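Local coordinates for protein EreC (Klebsiella pneumoniae, PDB 6XCQ) that probably hydrolyses the lactone ring of erythromycin and related macrolide antibiotics, an esterase activity that gives resistance to them, at residues H306-Q311 / A411-N416. The protein carries 1 engineered substitution. Residues are numbered along the deposited sequence; the frame is centred on the assembly and turned at random.
Engineered in segment 306-311: Asn309 (natural residue His).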
ATOM      1  N   HIS A 306       3.535   0.757   3.554  1.00 14.64           N
ATOM      2  CA  HIS A 306       4.810   1.097   4.182  1.00 14.67           C
ATOM      3  C   HIS A 306       4.593   2.168   5.255  1.00 12.58           C
ATOM      4  O   HIS A 306       3.642   2.955   5.174  1.00 13.52           O
ATOM      5  CB  HIS A 306       5.789   1.592   3.111  1.00 13.71           C
ATOM      6  CG  HIS A 306       7.233   1.549   3.521  1.00 17.65           C
ATOM      7  ND1 HIS A 306       7.818   2.543   4.269  1.00 14.29           N
ATOM      8  CD2 HIS A 306       8.211   0.646   3.263  1.00 13.88           C
ATOM      9  CE1 HIS A 306       9.097   2.258   4.459  1.00 20.40           C
ATOM     10  NE2 HIS A 306       9.363   1.115   3.854  1.00 14.40           N
ATOM     11  N   ASN A 307       5.469   2.177   6.282  1.00 13.47           N
ATOM     12  CA  ASN A 307       5.508   3.284   7.248  1.00 13.60           C
ATOM     13  C   ASN A 307       5.445   4.634   6.544  1.00 11.35           C
ATOM     14  O   ASN A 307       4.708   5.536   6.958  1.00 14.39           O
ATOM     15  CB  ASN A 307       6.789   3.247   8.098  1.00 12.48           C
ATOM     16  CG  ASN A 307       6.782   2.162   9.171  1.00 13.13           C
ATOM     17  OD1 ASN A 307       5.846   1.370   9.284  1.00 10.53           O
ATOM     18  ND2 ASN A 307       7.851   2.130   9.968  1.00 13.07           N
ATOM     19  N   ASN A 308       6.252   4.799   5.490  1.00 13.72           N
ATOM     20  CA  ASN A 308       6.307   6.069   4.775  1.00 10.50           C
ATOM     21  C   ASN A 308       4.971   6.434   4.129  1.00 15.79           C
ATOM     22  O   ASN A 308       4.725   7.620   3.884  1.00 11.39           O
ATOM     23  CB  ASN A 308       7.391   6.035   3.696  1.00 13.77           C
ATOM     24  CG  ASN A 308       8.792   5.874   4.268  1.00 18.26           C
ATOM     25  OD1 ASN A 308       8.979   5.774   5.472  1.00 15.73           O
ATOM     26  ND2 ASN A 308       9.780   5.835   3.394  1.00 16.65           N
ATOM     27  N   ASN A 309       4.110   5.457   3.829  1.00 11.92           N
ATOM     28  CA  ASN A 309       2.807   5.808   3.264  1.00 12.81           C
ATOM     29  C   ASN A 309       1.782   6.097   4.355  1.00 15.22           C
ATOM     30  O   ASN A 309       0.930   6.975   4.185  1.00 14.87           O
ATOM     31  CB  ASN A 309       2.251   4.692   2.363  1.00 15.35           C
ATOM     32  CG  ASN A 309       3.179   4.318   1.224  1.00 23.35           C
ATOM     33  OD1 ASN A 309       3.682   3.199   1.171  1.00 23.34           O
ATOM     34  ND2 ASN A 309       3.373   5.236   0.284  1.00 17.18           N
ATOM     35  N   LEU A 310       1.841   5.367   5.467  1.00 13.06           N
ATOM     36  CA  LEU A 310       0.872   5.532   6.540  1.00 15.76           C
ATOM     37  C   LEU A 310       1.124   6.779   7.374  1.00 17.32           C
ATOM     38  O   LEU A 310       0.199   7.254   8.046  1.00 14.15           O
ATOM     39  CB  LEU A 310       0.896   4.313   7.465  1.00 15.36           C
ATOM     40  CG  LEU A 310       0.564   2.934   6.888  1.00 20.69           C
ATOM     41  CD1 LEU A 310       0.689   1.919   8.002  1.00 14.28           C
ATOM     42  CD2 LEU A 310      -0.836   2.903   6.327  1.00 14.56           C
ATOM     43  N   GLN A 311       2.360   7.283   7.370  1.00 12.97           N
ATOM     44  CA  GLN A 311       2.756   8.433   8.181  1.00 16.02           C
ATOM     45  C   GLN A 311       1.800   9.598   7.967  1.00 16.80           C
ATOM     46  O   GLN A 311       1.308   9.809   6.860  1.00 12.59           O
ATOM     47  CB  GLN A 311       4.182   8.841   7.792  1.00 13.68           C
ATOM     48  CG  GLN A 311       4.833   9.881   8.686  1.00 16.34           C
ATOM     49  CD  GLN A 311       6.319  10.010   8.426  1.00 18.18           C
ATOM     50  OE1 GLN A 311       7.050   9.013   8.354  1.00 16.87           O
ATOM     51  NE2 GLN A 311       6.776  11.242   8.276  1.00 16.45           N
ATOM     52  N   ALA A 411      17.706   3.485   5.917  1.00 17.89           N
ATOM     53  CA  ALA A 411      17.943   4.836   6.409  1.00 20.14           C
ATOM     54  C   ALA A 411      17.024   5.132   7.591  1.00 22.89           C
ATOM     55  O   ALA A 411      16.634   4.209   8.311  1.00 15.79           O
ATOM     56  CB  ALA A 411      17.736   5.855   5.279  1.00 17.54           C
ATOM     57  N   SER A 412      16.703   6.414   7.813  1.00 16.71           N
ATOM     58  CA  SER A 412      15.709   6.845   8.795  1.00 15.71           C
ATOM     59  C   SER A 412      14.920   8.034   8.252  1.00 19.71           C
ATOM     60  O   SER A 412      15.362   8.729   7.341  1.00 19.37           O
ATOM     61  CB  SER A 412      16.333   7.235  10.152  1.00 19.39           C
ATOM     62  OG  SER A 412      16.955   6.134  10.797  1.00 22.93           O
ATOM     63  N   VAL A 413      13.736   8.255   8.816  1.00 19.95           N
ATOM     64  CA  VAL A 413      12.985   9.484   8.600  1.00 13.94           C
ATOM     65  C   VAL A 413      12.972  10.234   9.923  1.00 21.56           C
ATOM     66  O   VAL A 413      13.071   9.633  10.994  1.00 20.68           O
ATOM     67  CB  VAL A 413      11.541   9.245   8.089  1.00 21.71           C
ATOM     68  CG1 VAL A 413      11.552   8.386   6.838  1.00 19.43           C
ATOM     69  CG2 VAL A 413      10.675   8.617   9.169  1.00 25.51           C
ATOM     70  N   GLU A 414      12.863  11.554   9.850  1.00 15.34           N
ATOM     71  CA  GLU A 414      12.759  12.394  11.035  1.00 15.76           C
ATOM     72  C   GLU A 414      11.475  13.198  10.968  1.00 20.13           C
ATOM     73  O   GLU A 414      11.143  13.760   9.923  1.00 15.68           O
ATOM     74  CB  GLU A 414      13.954  13.339  11.158  1.00 18.60           C
ATOM     75  CG  GLU A 414      13.750  14.422  12.215  1.00 33.67           C
ATOM     76  CD  GLU A 414      15.057  15.050  12.708  1.00 47.61           C
ATOM     77  OE1 GLU A 414      16.088  14.924  11.995  1.00 37.31           O
ATOM     78  OE2 GLU A 414      15.041  15.665  13.809  1.00 26.70           O
ATOM     79  N   THR A 415      10.766  13.274  12.089  1.00 18.13           N
ATOM     80  CA  THR A 415       9.467  13.937  12.121  1.00 22.85           C
ATOM     81  C   THR A 415       9.085  14.110  13.587  1.00 26.04           C
ATOM     82  O   THR A 415       9.848  13.753  14.496  1.00 22.97           O
ATOM     83  CB  THR A 415       8.431  13.118  11.330  1.00 18.45           C
ATOM     84  OG1 THR A 415       7.220  13.871  11.154  1.00 18.48           O
ATOM     85  CG2 THR A 415       8.144  11.833  12.051  1.00 15.11           C
ATOM     86  N   ASN A 416       7.912  14.691  13.812  1.00 21.25           N
ATOM     87  CA  ASN A 416       7.270  14.670  15.124  1.00 21.12           C
ATOM     88  C   ASN A 416       6.491  13.370  15.208  1.00 22.74           C
ATOM     89  O   ASN A 416       5.422  13.242  14.600  1.00 17.63           O
ATOM     90  CB  ASN A 416       6.344  15.871  15.318  1.00 18.96           C
ATOM     91  CG  ASN A 416       5.673  15.891  16.689  1.00 32.34           C
ATOM     92  OD1 ASN A 416       5.215  14.867  17.208  1.00 28.84           O
ATOM     93  ND2 ASN A 416       5.614  17.070  17.281  1.00 29.99           N
TER
HETATM   94  O   HOH W   1       9.706  12.725   7.644  1.00 19.34           O
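Gln311 and Asn308 meet Val413 and Thr415 where the one-turn helix 307-310 packs against strand 411-414 and the residue after it. This strand is one half of a two-stranded antiparallel beta hairpin with strand 405-408. The helix follows strand 301-304 of the large mixed sheet after two residues, so the contact joins the segment leaving this interior strand to the hairpin. Gln311 is the first residue past the helix and points its CB at the 411-416 segment. Its CG stands anti to the backbone N (chi1 -171°), and the chain stays extended to CD, which carries the amide across. The two ends of the amide meet different residues. OE1 lies 3.7 Å from Val413 CG2, a van der Waals contact in which the two side chains pass in opposite directions. NE2 faces Thr415, 3.9 Å from both Thr415 CB and Thr415 OG1. That approach is too long for a bond; Gln311 NE2 and Thr415 OG1 each hydrogen-bond to Thr313 OG1 instead. A water adds a polar link, weakly accepting from Gln311 NE2 at 3.3 Å; it lies 2.9 Å from Glu414 O, to which it can donate. The other methyl of Val413, CG1, sits 3.9 Å from Asn308 OD1, and Phe317 touches both side chains. This oxygen has its polar partner in Ser408 OG on the paired strand, so the helix is tied to the hairpin beyond simple packing. At the helix start the geometry fits a capping box of His306 and Asn309, the latter an engineered replacement of histidine; the bond from His306 N to Asn309 OD1 is weak. Separately, His306 caps Asn308 N through ND1, at 3.0 Å and 170°, with the donor only 5° out of the imidazole plane.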